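Side-chain contacts in substrate-binding protein (Synechococcus sp., PDB 6WPN), which probably binds a sugar, perhaps an oligosaccharide, in the periplasm as the substrate-binding component of a transport system: residues Pro39-Tyr44 and Arg332-Leu337; Arg163-Val168 and Phe225-Asp230; Ala346-Leu351 and Leu370-Leu375; Tyr396-Arg401 and Val413-Gln418. All coordinates share one frame; numbering follows the deposited sequence. Where two conformers were deposited one is given.

Contact 1: Pro39-Tyr44 and Arg332-Leu337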
loop_
_atom_site.group_PDB
_atom_site.type_symbol
_atom_site.label_atom_id
_atom_site.label_comp_id
_atom_site.label_asym_id
_atom_site.label_seq_id
_atom_site.Cartn_x
_atom_site.Cartn_y
_atom_site.Cartn_z
ATOM N N PRO A 39 13.710 -5.361 -9.494
ATOM C CA PRO A 39 15.163 -5.548 -9.406
ATOM C C PRO A 39 15.579 -6.341 -8.172
ATOM O O PRO A 39 16.289 -7.339 -8.286
ATOM C CB PRO A 39 15.702 -4.110 -9.329
ATOM C CG PRO A 39 14.557 -3.231 -9.756
ATOM C CD PRO A 39 13.332 -3.951 -9.310
ATOM N N LYS A 40 15.128 -5.887 -7.000
ATOM C CA LYS A 40 15.559 -6.477 -5.738
ATOM C C LYS A 40 15.078 -7.912 -5.550
ATOM O O LYS A 40 15.665 -8.644 -4.747
ATOM C CB LYS A 40 15.092 -5.611 -4.565
ATOM C CG LYS A 40 16.071 -4.504 -4.201
ATOM C CD LYS A 40 15.434 -3.443 -3.317
ATOM C CE LYS A 40 16.363 -2.246 -3.149
ATOM N NZ LYS A 40 15.771 -1.180 -2.293
ATOM N N PHE A 41 14.037 -8.339 -6.268
ATOM C CA PHE A 41 13.477 -9.674 -6.080
ATOM C C PHE A 41 13.615 -10.550 -7.317
ATOM O O PHE A 41 12.849 -11.506 -7.483
ATOM C CB PHE A 41 12.010 -9.575 -5.658
ATOM C CG PHE A 41 11.806 -8.765 -4.416
ATOM C CD1 PHE A 41 12.119 -9.291 -3.176
ATOM C CD2 PHE A 41 11.308 -7.476 -4.488
ATOM C CE1 PHE A 41 11.947 -8.543 -2.034
ATOM C CE2 PHE A 41 11.124 -6.726 -3.345
ATOM C CZ PHE A 41 11.441 -7.261 -2.117
ATOM N N ASN A 42 14.571 -10.240 -8.189
ATOM C CA ASN A 42 14.857 -11.116 -9.324
ATOM C C ASN A 42 15.264 -12.522 -8.894
ATOM O O ASN A 42 14.747 -13.490 -9.476
ATOM C CB ASN A 42 15.921 -10.470 -10.220
ATOM C CG ASN A 42 15.334 -9.459 -11.193
ATOM O OD1 ASN A 42 14.203 -8.999 -11.031
ATOM N ND2 ASN A 42 16.112 -9.099 -12.205
ATOM N N PRO A 43 16.167 -12.721 -7.919
ATOM C CA PRO A 43 16.509 -14.107 -7.532
ATOM C C PRO A 43 15.320 -14.931 -7.067
ATOM O O PRO A 43 15.199 -16.102 -7.452
ATOM C CB PRO A 43 17.540 -13.910 -6.408
ATOM C CG PRO A 43 18.117 -12.582 -6.650
ATOM C CD PRO A 43 16.993 -11.745 -7.184
ATOM N N TYR A 44 14.453 -14.369 -6.220
ATOM C CA TYR A 44 13.253 -15.090 -5.809
ATOM C C TYR A 44 12.434 -15.530 -7.017
ATOM O O TYR A 44 12.073 -16.705 -7.142
ATOM C CB TYR A 44 12.396 -14.233 -4.878
ATOM C CG TYR A 44 11.066 -14.885 -4.570
ATOM C CD1 TYR A 44 10.948 -15.815 -3.545
ATOM C CD2 TYR A 44 9.933 -14.589 -5.321
ATOM C CE1 TYR A 44 9.739 -16.425 -3.269
ATOM C CE2 TYR A 44 8.721 -15.196 -5.055
ATOM C CZ TYR A 44 8.627 -16.112 -4.027
ATOM O OH TYR A 44 7.417 -16.715 -3.757
ATOM N N ARG A 332 10.035 -14.272 3.803
ATOM C CA ARG A 332 11.371 -14.127 4.373
ATOM C C ARG A 332 12.229 -13.189 3.536
ATOM O O ARG A 332 12.821 -12.239 4.062
ATOM C CB ARG A 332 12.052 -15.491 4.502
ATOM C CG ARG A 332 11.324 -16.476 5.388
ATOM C CD ARG A 332 12.050 -17.808 5.465
ATOM N NE ARG A 332 11.228 -18.832 6.104
ATOM C CZ ARG A 332 10.710 -19.879 5.471
ATOM N NH1 ARG A 332 10.936 -20.050 4.172
ATOM N NH2 ARG A 332 9.972 -20.760 6.137
ATOM N N GLU A 333 12.311 -13.441 2.227
ATOM C CA GLU A 333 13.212 -12.667 1.380
ATOM C C GLU A 333 12.749 -11.225 1.243
ATOM O O GLU A 333 13.574 -10.305 1.208
ATOM C CB GLU A 333 13.339 -13.331 0.007
ATOM C CG GLU A 333 14.045 -14.683 0.052
ATOM C CD GLU A 333 14.106 -15.374 -1.302
ATOM O OE1 GLU A 333 13.440 -14.904 -2.252
ATOM O OE2 GLU A 333 14.823 -16.393 -1.412
ATOM N N ALA A 334 11.439 -11.002 1.191
ATOM C CA ALA A 334 10.903 -9.656 1.050
ATOM C C ALA A 334 10.579 -8.995 2.380
ATOM O O ALA A 334 10.296 -7.793 2.395
ATOM C CB ALA A 334 9.643 -9.671 0.177
ATOM N N ARG A 335 10.639 -9.734 3.490
ATOM C CA ARG A 335 10.293 -9.195 4.803
ATOM C C ARG A 335 8.886 -8.606 4.746
ATOM O O ARG A 335 8.625 -7.465 5.132
ATOM C CB ARG A 335 11.347 -8.184 5.260
ATOM C CG ARG A 335 12.761 -8.737 5.058
ATOM C CD ARG A 335 13.854 -7.846 5.601
ATOM N NE ARG A 335 15.132 -8.556 5.633
ATOM C CZ ARG A 335 15.990 -8.609 4.619
ATOM N NH1 ARG A 335 15.717 -7.989 3.481
ATOM N NH2 ARG A 335 17.124 -9.286 4.743
ATOM N N VAL A 336 7.975 -9.425 4.223
ATOM C CA VAL A 336 6.606 -9.048 3.924
ATOM C C VAL A 336 5.671 -10.055 4.588
ATOM O O VAL A 336 6.095 -11.107 5.064
ATOM C CB VAL A 336 6.398 -8.986 2.392
ATOM C CG1 VAL A 336 4.944 -8.713 2.008
ATOM C CG2 VAL A 336 7.357 -8.027 1.759
ATOM N N LEU A 337 4.380 -9.719 4.624
ATOM C CA LEU A 337 3.499 -10.703 5.242
ATOM C C LEU A 337 2.771 -11.516 4.179
ATOM O O LEU A 337 2.343 -10.965 3.159
ATOM C CB LEU A 337 2.468 -10.015 6.137
ATOM C CG LEU A 337 3.049 -9.237 7.315
ATOM C CD1 LEU A 337 1.963 -8.482 8.056
ATOM C CD2 LEU A 337 3.764 -10.188 8.256
#
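Y44 meets E333 along its CB and near ring edge, while F41 lays one ring corner against A334. The tyrosine CB lies only 2.9 Å from E333 OE1, a close approach to be read with caution, and CG follows at 3.3 Å. A chi1 of 173°, with CG opposite the backbone N, brings the CD1 edge of the ring to the same OE1, 3.0 Å away and near the ring plane; the carboxylate is turned 85° from the ring. CE1 has already left OE1 behind, and OH bonds to N326 O. E333 OE2 has a weak, long ion pair with R329. In F41, CE1 carries the contact, 3.4 Å from A334 CB. A334 directly precedes R335, which ends the helix with positive phi as the C-prime residue of a Schellman motif. No hydrogen bond crosses between the segments, which implies that the start of helix 42-55 is joined to the end of helix 324-334 by carbon packing and a carboxylate oxygen facing C-H groups.

Contact 2: Arg163-Val168 and Phe225-Asp230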
loop_
_atom_site.group_PDB
_atom_site.type_symbol
_atom_site.label_atom_id
_atom_site.label_comp_id
_atom_site.label_asym_id
_atom_site.label_seq_id
_atom_site.Cartn_x
_atom_site.Cartn_y
_atom_site.Cartn_z
ATOM N N ARG A 163 0.935 8.222 17.950
ATOM C CA ARG A 163 0.347 7.071 17.291
ATOM C C ARG A 163 -1.029 7.353 16.718
ATOM O O ARG A 163 -1.551 6.520 15.972
ATOM C CB ARG A 163 0.270 5.877 18.253
ATOM C CG ARG A 163 1.630 5.338 18.641
ATOM C CD ARG A 163 1.572 4.670 19.990
ATOM N NE ARG A 163 0.982 3.337 19.914
ATOM C CZ ARG A 163 0.924 2.496 20.941
ATOM N NH1 ARG A 163 1.422 2.858 22.118
ATOM N NH2 ARG A 163 0.369 1.297 20.791
ATOM N N ARG A 164 -1.625 8.495 17.033
ATOM C CA ARG A 164 -2.896 8.896 16.459
ATOM C C ARG A 164 -2.744 10.256 15.788
ATOM O O ARG A 164 -1.889 11.061 16.168
ATOM C CB ARG A 164 -3.991 8.892 17.531
ATOM C CG ARG A 164 -4.334 7.468 17.959
ATOM C CD ARG A 164 -5.265 7.385 19.155
ATOM N NE ARG A 164 -5.413 5.996 19.593
ATOM C CZ ARG A 164 -6.278 5.577 20.517
ATOM N NH1 ARG A 164 -7.085 6.439 21.123
ATOM N NH2 ARG A 164 -6.336 4.288 20.837
ATOM N N TRP A 165 -3.578 10.497 14.768
ATOM C CA TRP A 165 -3.421 11.688 13.933
ATOM C C TRP A 165 -3.663 12.989 14.697
ATOM O O TRP A 165 -3.022 14.004 14.393
ATOM C CB TRP A 165 -4.353 11.613 12.721
ATOM C CG TRP A 165 -3.912 10.643 11.663
ATOM C CD1 TRP A 165 -4.473 9.434 11.380
ATOM C CD2 TRP A 165 -2.822 10.804 10.745
ATOM N NE1 TRP A 165 -3.802 8.833 10.341
ATOM C CE2 TRP A 165 -2.784 9.653 9.934
ATOM C CE3 TRP A 165 -1.875 11.811 10.530
ATOM C CZ2 TRP A 165 -1.836 9.476 8.930
ATOM C CZ3 TRP A 165 -0.935 11.635 9.532
ATOM C CH2 TRP A 165 -0.923 10.476 8.744
ATOM N N ASP A 166 -4.568 12.999 15.680
ATOM C CA ASP A 166 -4.811 14.240 16.409
ATOM C C ASP A 166 -3.643 14.648 17.307
ATOM O O ASP A 166 -3.674 15.742 17.882
ATOM C CB ASP A 166 -6.089 14.129 17.246
ATOM C CG ASP A 166 -6.040 12.991 18.247
ATOM O OD1 ASP A 166 -5.260 13.085 19.218
ATOM O OD2 ASP A 166 -6.797 12.013 18.078
ATOM N N GLU A 167 -2.632 13.799 17.454
ATOM C CA GLU A 167 -1.414 14.147 18.165
ATOM C C GLU A 167 -0.294 14.579 17.227
ATOM O O GLU A 167 0.772 14.988 17.700
ATOM C CB GLU A 167 -0.962 12.969 19.031
ATOM C CG GLU A 167 -1.899 12.696 20.194
ATOM C CD GLU A 167 -1.632 11.368 20.870
ATOM O OE1 GLU A 167 -0.694 10.665 20.443
ATOM O OE2 GLU A 167 -2.356 11.032 21.836
ATOM N N VAL A 168 -0.510 14.496 15.917
ATOM C CA VAL A 168 0.503 14.841 14.920
ATOM C C VAL A 168 0.837 16.331 14.925
ATOM O O VAL A 168 2.029 16.672 14.875
ATOM C CB VAL A 168 0.076 14.388 13.513
ATOM C CG1 VAL A 168 0.972 15.022 12.463
ATOM C CG2 VAL A 168 0.151 12.878 13.398
ATOM N N PHE A 225 -9.593 18.189 5.529
ATOM C CA PHE A 225 -8.990 19.166 4.624
ATOM C C PHE A 225 -8.270 20.263 5.397
ATOM O O PHE A 225 -7.143 20.642 5.057
ATOM C CB PHE A 225 -10.055 19.783 3.711
ATOM C CG PHE A 225 -10.180 19.107 2.371
ATOM C CD1 PHE A 225 -10.868 17.913 2.237
ATOM C CD2 PHE A 225 -9.603 19.671 1.245
ATOM C CE1 PHE A 225 -10.982 17.297 0.998
ATOM C CE2 PHE A 225 -9.708 19.057 0.011
ATOM C CZ PHE A 225 -10.399 17.870 -0.112
ATOM N N ALA A 226 -8.914 20.795 6.434
ATOM C CA ALA A 226 -8.291 21.836 7.246
ATOM C C ALA A 226 -7.054 21.310 7.961
ATOM O O ALA A 226 -6.074 22.043 8.142
ATOM C CB ALA A 226 -9.299 22.389 8.252
ATOM N N PHE A 227 -7.089 20.046 8.387
ATOM C CA PHE A 227 -5.942 19.444 9.055
ATOM C C PHE A 227 -4.687 19.563 8.201
ATOM O O PHE A 227 -3.663 20.095 8.644
ATOM C CB PHE A 227 -6.249 17.977 9.373
ATOM C CG PHE A 227 -5.119 17.231 10.039
ATOM C CD1 PHE A 227 -4.201 16.517 9.282
ATOM C CD2 PHE A 227 -4.993 17.221 11.422
ATOM C CE1 PHE A 227 -3.167 15.821 9.886
ATOM C CE2 PHE A 227 -3.964 16.521 12.037
ATOM C CZ PHE A 227 -3.047 15.820 11.268
ATOM N N TRP A 228 -4.765 19.097 6.954
ATOM C CA TRP A 228 -3.592 19.085 6.089
ATOM C C TRP A 228 -3.256 20.478 5.577
ATOM O O TRP A 228 -2.078 20.823 5.431
ATOM C CB TRP A 228 -3.823 18.113 4.937
ATOM C CG TRP A 228 -3.844 16.705 5.419
ATOM C CD1 TRP A 228 -4.927 15.884 5.518
ATOM C CD2 TRP A 228 -2.728 15.957 5.899
ATOM N NE1 TRP A 228 -4.552 14.662 6.023
ATOM C CE2 TRP A 228 -3.204 14.682 6.264
ATOM C CE3 TRP A 228 -1.366 16.240 6.056
ATOM C CZ2 TRP A 228 -2.368 13.692 6.768
ATOM C CZ3 TRP A 228 -0.540 15.258 6.558
ATOM C CH2 TRP A 228 -1.042 14.000 6.906
ATOM N N THR A 229 -4.273 21.298 5.307
ATOM C CA THR A 229 -4.017 22.666 4.873
ATOM C C THR A 229 -3.253 23.438 5.942
ATOM O O THR A 229 -2.230 24.072 5.658
ATOM C CB THR A 229 -5.335 23.369 4.551
ATOM O OG1 THR A 229 -6.001 22.675 3.490
ATOM C CG2 THR A 229 -5.080 24.813 4.128
ATOM N N ASP A 230 -3.723 23.366 7.190
ATOM C CA ASP A 230 -3.099 24.120 8.273
ATOM C C ASP A 230 -1.686 23.622 8.564
ATOM O O ASP A 230 -0.791 24.421 8.861
ATOM C CB ASP A 230 -3.965 24.034 9.531
ATOM C CG ASP A 230 -5.311 24.719 9.364
ATOM O OD1 ASP A 230 -5.427 25.627 8.511
ATOM O OD2 ASP A 230 -6.259 24.352 10.095
#
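W165 and W228 form the aromatic part of this contact, an offset edge-to-face pair: the six-membered ring of W228 turns its edge to the face of W165, with centroids 5.5 Å apart and planes at 69°. Closest are W228 CH2 and W165 CZ3, at 3.5 Å. On the helix itself, F227 CD1 sits 3.6 Å above the centre of the W228 ring. Apolar packing of V168 on the F227 ring is lighter, its CB lying at the ring edge 4.1 Å from CZ. F227 CG, opposite the backbone N (chi1 179°), carries the ring out to V168 and to W165 O. That oxygen takes the backbone N-H of V168 and lies 3.6 Å from F227 CE2, while W165 NE1 bonds to Q202 OE1. With an alanine at W165, W228 would probably lose its aromatic partner and Q202 OE1 its indole donor. Through these rings the 3-10 turn 165-167 is joined to helix 219-233, with helix 195-202 touching both indoles through S199 and L196, and helix 388-403 meeting W228 through M403.

Contact 3: Ala346-Leu351 and Leu370-Leu375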
loop_
_atom_site.group_PDB
_atom_site.type_symbol
_atom_site.label_atom_id
_atom_site.label_comp_id
_atom_site.label_asym_id
_atom_site.label_seq_id
_atom_site.Cartn_x
_atom_site.Cartn_y
_atom_site.Cartn_z
ATOM N N ALA A 346 3.861 -19.962 9.900
ATOM C CA ALA A 346 5.276 -20.316 9.881
ATOM C C ALA A 346 6.153 -19.084 10.062
ATOM O O ALA A 346 7.171 -19.139 10.763
ATOM C CB ALA A 346 5.629 -21.044 8.586
ATOM N N ILE A 347 5.786 -17.967 9.425
ATOM C CA ILE A 347 6.583 -16.751 9.556
ATOM C C ILE A 347 6.466 -16.183 10.965
ATOM O O ILE A 347 7.466 -15.768 11.566
ATOM C CB ILE A 347 6.175 -15.717 8.492
ATOM C CG1 ILE A 347 6.615 -16.184 7.107
ATOM C CG2 ILE A 347 6.814 -14.368 8.792
ATOM C CD1 ILE A 347 8.098 -16.381 6.990
ATOM N N ARG A 348 5.247 -16.137 11.509
ATOM C CA ARG A 348 5.073 -15.689 12.887
ATOM C C ARG A 348 5.878 -16.554 13.848
ATOM O O ARG A 348 6.464 -16.046 14.811
ATOM C CB ARG A 348 3.594 -15.714 13.272
ATOM C CG ARG A 348 2.751 -14.614 12.656
ATOM C CD ARG A 348 1.293 -14.802 13.033
ATOM N NE ARG A 348 0.423 -13.794 12.437
ATOM C CZ ARG A 348 0.044 -12.680 13.052
ATOM N NH1 ARG A 348 0.461 -12.432 14.287
ATOM N NH2 ARG A 348 -0.750 -11.814 12.437
ATOM N N ALA A 349 5.921 -17.863 13.595
ATOM C CA ALA A 349 6.658 -18.763 14.475
ATOM C C ALA A 349 8.158 -18.527 14.376
ATOM O O ALA A 349 8.858 -18.533 15.393
ATOM C CB ALA A 349 6.320 -20.216 14.141
ATOM N N GLU A 350 8.670 -18.323 13.161
ATOM C CA GLU A 350 10.098 -18.071 12.998
ATOM C C GLU A 350 10.508 -16.773 13.678
ATOM O O GLU A 350 11.584 -16.690 14.281
ATOM C CB GLU A 350 10.461 -18.055 11.514
ATOM C CG GLU A 350 10.358 -19.431 10.873
ATOM C CD GLU A 350 10.312 -19.383 9.357
ATOM O OE1 GLU A 350 10.497 -18.287 8.782
ATOM O OE2 GLU A 350 10.086 -20.449 8.739
ATOM N N LEU A 351 9.646 -15.758 13.628
ATOM C CA LEU A 351 9.979 -14.482 14.249
ATOM C C LEU A 351 10.011 -14.594 15.770
ATOM O O LEU A 351 10.868 -13.986 16.422
ATOM C CB LEU A 351 8.981 -13.411 13.812
ATOM C CG LEU A 351 9.093 -13.022 12.342
ATOM C CD1 LEU A 351 7.938 -12.115 11.914
ATOM C CD2 LEU A 351 10.439 -12.358 12.085
ATOM N N LEU A 370 6.496 -6.503 14.537
ATOM C CA LEU A 370 5.485 -5.478 14.757
ATOM C C LEU A 370 4.476 -5.444 13.610
ATOM O O LEU A 370 3.275 -5.263 13.840
ATOM C CB LEU A 370 6.165 -4.123 14.943
ATOM C CG LEU A 370 5.337 -2.996 15.551
ATOM C CD1 LEU A 370 4.544 -3.511 16.733
ATOM C CD2 LEU A 370 6.266 -1.872 15.991
ATOM N N SER A 371 4.939 -5.636 12.372
ATOM C CA SER A 371 4.014 -5.727 11.242
ATOM C C SER A 371 3.071 -6.915 11.386
ATOM O O SER A 371 1.864 -6.793 11.135
ATOM C CB SER A 371 4.782 -5.820 9.923
ATOM O OG SER A 371 5.404 -4.591 9.599
ATOM N N ALA A 372 3.597 -8.075 11.788
ATOM C CA ALA A 372 2.743 -9.254 11.920
ATOM C C ALA A 372 1.717 -9.083 13.034
ATOM O O ALA A 372 0.591 -9.581 12.922
ATOM C CB ALA A 372 3.596 -10.499 12.166
ATOM N N GLU A 373 2.088 -8.392 14.108
ATOM C CA GLU A 373 1.161 -8.150 15.208
ATOM C C GLU A 373 0.105 -7.119 14.820
ATOM O O GLU A 373 -1.067 -7.250 15.190
ATOM C CB GLU A 373 1.954 -7.716 16.436
ATOM C CG GLU A 373 2.796 -8.853 16.999
ATOM C CD GLU A 373 3.633 -8.447 18.194
ATOM O OE1 GLU A 373 4.253 -7.363 18.147
ATOM O OE2 GLU A 373 3.678 -9.222 19.175
ATOM N N THR A 374 0.506 -6.094 14.063
ATOM C CA THR A 374 -0.416 -5.046 13.627
ATOM C C THR A 374 -1.464 -5.581 12.655
ATOM O O THR A 374 -2.582 -5.053 12.598
ATOM C CB THR A 374 0.368 -3.895 12.990
ATOM O OG1 THR A 374 1.372 -3.442 13.903
ATOM C CG2 THR A 374 -0.546 -2.731 12.669
ATOM N N LEU A 375 -1.122 -6.623 11.892
ATOM C CA LEU A 375 -2.050 -7.193 10.917
ATOM C C LEU A 375 -3.374 -7.618 11.545
ATOM O O LEU A 375 -4.417 -7.552 10.885
ATOM C CB LEU A 375 -1.394 -8.384 10.216
ATOM C CG LEU A 375 -2.283 -9.121 9.223
ATOM C CD1 LEU A 375 -2.658 -8.177 8.097
ATOM C CD2 LEU A 375 -1.573 -10.359 8.694
#
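R348 and A372 supply most of the buried surface where two consecutive helices, 341-352 and 359-374, pack side by side in a helix-loop-helix arrangement; the CA atoms of R348 and A372 are 6.9 Å apart. The small A372 side chain permits that approach, pointing at the other helix, and the arginine arches over it. R348 runs extended from CG to NE, its CG lying 4.2 Å from A372 CB. At the far end the flat guanidinium covers the same methyl, with A372 CB above the centre of one face. R348 has two alternative conformers; in the one described, NH2 lies 2.6 Å from A372 O, a distance to be taken with caution. The charge of E373 is near but not joined, its OE2 being 6.7 Å from R348 NH1. Behind the interface, helix 359-374 rests on strand 137-149, where S371 OG bonds to V143 O and L375 touches L141. L375 also marks the last point of the contact: its CG points away from the backbone N (chi1 177°), which brings CD2 to the guanidinium edge, near its plane and 4.1 Å from R348 NH2.

Contact 4: Tyr396-Arg401 and Val413-Gln418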
loop_
_atom_site.group_PDB
_atom_site.type_symbol
_atom_site.label_atom_id
_atom_site.label_comp_id
_atom_site.label_asym_id
_atom_site.label_seq_id
_atom_site.Cartn_x
_atom_site.Cartn_y
_atom_site.Cartn_z
ATOM N N TYR A 396 -6.512 15.368 -4.117
ATOM C CA TYR A 396 -5.140 15.843 -3.955
ATOM C C TYR A 396 -4.924 17.182 -4.657
ATOM O O TYR A 396 -4.219 18.056 -4.138
ATOM C CB TYR A 396 -4.142 14.809 -4.483
ATOM C CG TYR A 396 -3.934 13.593 -3.602
ATOM C CD1 TYR A 396 -4.871 13.224 -2.645
ATOM C CD2 TYR A 396 -2.776 12.833 -3.709
ATOM C CE1 TYR A 396 -4.678 12.116 -1.848
ATOM C CE2 TYR A 396 -2.566 11.726 -2.912
ATOM C CZ TYR A 396 -3.519 11.371 -1.980
ATOM O OH TYR A 396 -3.313 10.266 -1.182
ATOM N N THR A 397 -5.517 17.358 -5.844
ATOM C CA THR A 397 -5.353 18.606 -6.587
ATOM C C THR A 397 -5.979 19.779 -5.848
ATOM O O THR A 397 -5.370 20.850 -5.738
ATOM C CB THR A 397 -5.957 18.480 -7.985
ATOM O OG1 THR A 397 -5.232 17.497 -8.736
ATOM C CG2 THR A 397 -5.908 19.819 -8.710
ATOM N N GLN A 398 -7.212 19.611 -5.364
ATOM C CA GLN A 398 -7.875 20.699 -4.650
ATOM C C GLN A 398 -7.192 20.980 -3.315
ATOM O O GLN A 398 -7.015 22.142 -2.933
ATOM C CB GLN A 398 -9.356 20.375 -4.442
ATOM C CG GLN A 398 -10.168 20.311 -5.730
ATOM C CD GLN A 398 -9.941 21.514 -6.631
ATOM O OE1 GLN A 398 -9.912 22.658 -6.173
ATOM N NE2 GLN A 398 -9.790 21.259 -7.927
ATOM N N LEU A 399 -6.796 19.930 -2.595
ATOM C CA LEU A 399 -6.079 20.139 -1.343
ATOM C C LEU A 399 -4.779 20.888 -1.598
ATOM O O LEU A 399 -4.389 21.763 -0.815
ATOM C CB LEU A 399 -5.803 18.798 -0.664
ATOM C CG LEU A 399 -5.017 18.845 0.650
ATOM C CD1 LEU A 399 -5.737 19.701 1.675
ATOM C CD2 LEU A 399 -4.800 17.450 1.195
ATOM N N GLN A 400 -4.135 20.600 -2.728
ATOM C CA GLN A 400 -2.895 21.274 -3.082
ATOM C C GLN A 400 -3.109 22.767 -3.283
ATOM O O GLN A 400 -2.283 23.583 -2.856
ATOM C CB GLN A 400 -2.327 20.627 -4.340
ATOM C CG GLN A 400 -0.904 20.974 -4.658
ATOM C CD GLN A 400 -0.349 20.071 -5.741
ATOM O OE1 GLN A 400 -0.632 18.870 -5.765
ATOM N NE2 GLN A 400 0.441 20.643 -6.647
ATOM N N ARG A 401 -4.221 23.148 -3.915
ATOM C CA ARG A 401 -4.533 24.565 -4.076
ATOM C C ARG A 401 -4.746 25.249 -2.733
ATOM O O ARG A 401 -4.418 26.430 -2.579
ATOM C CB ARG A 401 -5.776 24.738 -4.947
ATOM C CG ARG A 401 -5.642 24.202 -6.357
ATOM C CD ARG A 401 -6.965 24.323 -7.076
ATOM N NE ARG A 401 -7.293 25.713 -7.352
ATOM C CZ ARG A 401 -8.504 26.139 -7.693
ATOM N NH1 ARG A 401 -9.506 25.276 -7.777
ATOM N NH2 ARG A 401 -8.714 27.425 -7.947
ATOM N N VAL A 413 -12.793 21.700 -0.630
ATOM C CA VAL A 413 -13.806 20.666 -0.426
ATOM C C VAL A 413 -14.920 20.804 -1.450
ATOM O O VAL A 413 -15.333 19.825 -2.081
ATOM C CB VAL A 413 -14.358 20.739 1.009
ATOM C CG1 VAL A 413 -15.453 19.706 1.208
ATOM C CG2 VAL A 413 -13.236 20.543 2.012
ATOM N N LEU A 414 -15.430 22.023 -1.621
ATOM C CA LEU A 414 -16.530 22.227 -2.556
ATOM C C LEU A 414 -16.098 21.925 -3.984
ATOM O O LEU A 414 -16.823 21.257 -4.731
ATOM C CB LEU A 414 -17.057 23.656 -2.451
ATOM C CG LEU A 414 -18.331 23.829 -3.269
ATOM C CD1 LEU A 414 -19.475 23.066 -2.606
ATOM C CD2 LEU A 414 -18.678 25.296 -3.483
ATOM N N GLU A 415 -14.912 22.398 -4.378
ATOM C CA GLU A 415 -14.430 22.135 -5.729
ATOM C C GLU A 415 -14.237 20.644 -5.957
ATOM O O GLU A 415 -14.617 20.115 -7.007
ATOM C CB GLU A 415 -13.118 22.881 -5.979
ATOM C CG GLU A 415 -13.229 24.401 -5.978
ATOM C CD GLU A 415 -13.842 24.952 -7.247
ATOM O OE1 GLU A 415 -14.036 24.173 -8.204
ATOM O OE2 GLU A 415 -14.135 26.168 -7.287
ATOM N N ALA A 416 -13.669 19.943 -4.974
ATOM C CA ALA A 416 -13.508 18.497 -5.104
ATOM C C ALA A 416 -14.858 17.796 -5.192
ATOM O O ALA A 416 -15.053 16.908 -6.030
ATOM C CB ALA A 416 -12.690 17.951 -3.936
ATOM N N GLU A 417 -15.805 18.186 -4.338
ATOM C CA GLU A 417 -17.126 17.565 -4.359
ATOM C C GLU A 417 -17.803 17.763 -5.710
ATOM O O GLU A 417 -18.372 16.824 -6.277
ATOM C CB GLU A 417 -17.989 18.136 -3.232
ATOM C CG GLU A 417 -19.431 17.670 -3.263
ATOM C CD GLU A 417 -20.332 18.498 -2.365
ATOM O OE1 GLU A 417 -20.250 19.747 -2.416
ATOM O OE2 GLU A 417 -21.117 17.896 -1.602
ATOM N N GLN A 418 -17.751 18.985 -6.241
ATOM C CA GLN A 418 -18.431 19.277 -7.498
ATOM C C GLN A 418 -17.737 18.611 -8.682
ATOM O O GLN A 418 -18.404 18.128 -9.604
ATOM C CB GLN A 418 -18.511 20.788 -7.695
ATOM C CG GLN A 418 -19.422 21.472 -6.691
ATOM C CD GLN A 418 -19.256 22.978 -6.680
ATOM O OE1 GLN A 418 -18.322 23.516 -7.275
ATOM N NE2 GLN A 418 -20.171 23.670 -6.008
#
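The amide of Q398 and the carboxylate of E415 cross at a slant, their planes 33° apart, with the carbon base of the glutamate meeting the amide first. E415 CB stands above the amide plane, 3.2 Å from Q398 OE1 and 3.5 Å from CD. A third flat group, the guanidinium of R401, has Q398 CD at its edge, in plane. R401 NH1 donates to Q398 OE1 at 3.1 Å along a lone pair in the carbonyl plane, although the bond is far from straight and the oxygen is tilted out of the guanidinium plane. The bond links residues about one turn apart on the same helix and probably limits the amide's rotation. Q398 CG, opposite the carbonyl carbon and beside the backbone N, lies against the facing helix, 3.6 Å from A416 N and 3.9 Å from A416 CB. The bend at chi2 (-49°) then turns the amide toward E415 CB and the R401 guanidinium. Replacing Q398 by an alanine would probably deprive R401 NH1 of its acceptor and open a gap against E415 CB and A416. R401 NH1 and E415 OE1 are 4.7 Å apart, close enough for attraction to be plausible but not for a salt bridge. Q398 also touches A412 and Q419, extending this packing along helix 409-427. The segment axes approach to 8.8 Å with their N-to-C directions 161° apart, the geometry of an antiparallel helical hairpin built from consecutive helices 388-403 and 409-427.

In the fold
The four contacts fall into two touching pairs. Contacts 1 and 3 have centres about 16 Å apart and are joined by the R332-E350 salt bridge and by L337 packing on S371 and A372. Contacts 2 and 4, with centres about 17 Å apart, meet where F225 packs on V413 and L399 packs on T229 and W228, joining helices 219-233, 388-403 and 409-427. Contact 1 lies across the chain's centre from contacts 2 and 4, with centres about 34 and 38 Å away. In sequence, contact 2 falls between the two segments of contact 1, with contacts 3 and 4 following in order. Chain crossing between sides in this way is consistent with the two-lobed fold of solute-binding proteins.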